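Local coordinates for protein galactitol-1-phosphate 5-dehydrogenase (Escherichia coli, PDB 4UEJ) that oxidises galactitol 1-phosphate to D-tagatose 6-phosphate with NAD+, as a zinc-containing member of the alcohol dehydrogenase family, at residues G39-L42 with P43-F46. Numbering follows the deposited sequence.
Sequences GSDL and PRIF
In the short helix 41-46 that follows the zinc ligand C38, R44 reaches back along the helix surface to D41 and S40, an example of how an i to i+3 salt bridge can tie together two side chains about one turn apart. NH1 of R44 does both jobs. R44 NH1 lies 2.7 Å from D41 OD1, a salt bridge whose hydrogen bond is bent and weak. The carboxylate and guanidinium planes are turned 61° apart. R44 NH1 also donates to S40 OG at 3.1 Å, the oxygen being tilted out of the guanidinium plane. The carbonyl O of S40 lies over one guanidinium face. An extended chain from CG to NE (chi2 and chi3 both -176°) carries the group this far. Within the GroES-like domain of this dehydrogenase, S40 lies beside the zinc site, catalytic by similarity: its side chain approaches H59, which binds that zinc together with C38, while the other carboxylate oxygen of D41, OD2, accepts from N of C38. With an alanine at R44, the D41 carboxylate would probably lose its positive mate and S40 OG this donor. Farther along, I45 N bonds to D41 O at 2.9 Å and weakly to L42 O, and I45 CG1 lies against the same D41 oxygen. F46 N donates to L42 O at 2.9 Å.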
loop_
_atom_site.group_PDB
_atom_site.type_symbol
_atom_site.label_atom_id
_atom_site.label_comp_id
_atom_site.label_asym_id
_atom_site.label_seq_id
_atom_site.Cartn_x
_atom_site.Cartn_y
_atom_site.Cartn_z
ATOM N N GLY A 39 21.137 3.143 -11.396
ATOM C CA GLY A 39 20.720 1.757 -11.535
ATOM C C GLY A 39 19.658 1.577 -12.610
ATOM O O GLY A 39 19.645 0.573 -13.327
ATOM N N SER A 40 18.780 2.565 -12.736
ATOM C CA SER A 40 17.698 2.530 -13.716
ATOM C C SER A 40 18.213 2.625 -15.147
ATOM O O SER A 40 17.486 2.321 -16.093
ATOM C CB SER A 40 16.705 3.662 -13.452
ATOM O OG SER A 40 17.339 4.925 -13.584
ATOM N N ASP A 41 19.467 3.041 -15.304
ATOM C CA ASP A 41 20.073 3.163 -16.625
ATOM C C ASP A 41 20.480 1.803 -17.188
ATOM O O ASP A 41 20.541 1.615 -18.404
ATOM C CB ASP A 41 21.293 4.096 -16.571
ATOM C CG ASP A 41 20.905 5.568 -16.457
ATOM O OD1 ASP A 41 19.865 5.955 -17.037
ATOM O OD2 ASP A 41 21.641 6.343 -15.800
ATOM N N LEU A 42 20.758 0.852 -16.304
ATOM C CA LEU A 42 21.232 -0.468 -16.730
ATOM C C LEU A 42 20.244 -1.185 -17.669
ATOM O O LEU A 42 20.665 -1.704 -18.705
ATOM C CB LEU A 42 21.552 -1.343 -15.511
ATOM C CG LEU A 42 22.979 -1.258 -14.955
ATOM C CD1 LEU A 42 23.392 0.173 -14.693
ATOM C CD2 LEU A 42 23.118 -2.089 -13.687
ATOM N N PRO A 43 18.937 -1.209 -17.327
ATOM C CA PRO A 43 17.988 -1.770 -18.303
ATOM C C PRO A 43 17.939 -0.991 -19.623
ATOM O O PRO A 43 17.654 -1.581 -20.668
ATOM C CB PRO A 43 16.637 -1.671 -17.581
ATOM C CG PRO A 43 16.972 -1.623 -16.137
ATOM C CD PRO A 43 18.274 -0.887 -16.048
ATOM N N ARG A 44 18.200 0.313 -19.575
ATOM C CA ARG A 44 18.154 1.138 -20.782
ATOM C C ARG A 44 19.309 0.810 -21.704
ATOM O O ARG A 44 19.175 0.856 -22.923
ATOM C CB ARG A 44 18.176 2.631 -20.434
ATOM C CG ARG A 44 16.984 3.093 -19.614
ATOM C CD ARG A 44 17.005 4.610 -19.366
ATOM N NE ARG A 44 15.893 5.009 -18.503
ATOM C CZ ARG A 44 16.020 5.396 -17.239
ATOM N NH1 ARG A 44 17.222 5.468 -16.673
ATOM N NH2 ARG A 44 14.940 5.721 -16.539
ATOM N N ILE A 45 20.446 0.465 -21.110
ATOM C CA ILE A 45 21.652 0.191 -21.869
ATOM C C ILE A 45 21.668 -1.240 -22.391
ATOM O O ILE A 45 21.951 -1.486 -23.566
ATOM C CB ILE A 45 22.914 0.437 -21.011
ATOM C CG1 ILE A 45 22.946 1.886 -20.526
ATOM C CG2 ILE A 45 24.168 0.121 -21.804
ATOM C CD1 ILE A 45 23.972 2.157 -19.449
ATOM N N PHE A 46 21.340 -2.186 -21.522
ATOM C CA PHE A 46 21.576 -3.582 -21.854
ATOM C C PHE A 46 20.327 -4.385 -22.191
ATOM O O PHE A 46 20.427 -5.434 -22.837
ATOM C CB PHE A 46 22.326 -4.254 -20.705
ATOM C CG PHE A 46 23.695 -3.686 -20.479
ATOM C CD1 PHE A 46 24.766 -4.108 -21.248
ATOM C CD2 PHE A 46 23.905 -2.712 -19.522
ATOM C CE1 PHE A 46 26.027 -3.578 -21.051
ATOM C CE2 PHE A 46 25.168 -2.180 -19.320
ATOM C CZ PHE A 46 26.226 -2.615 -20.085
#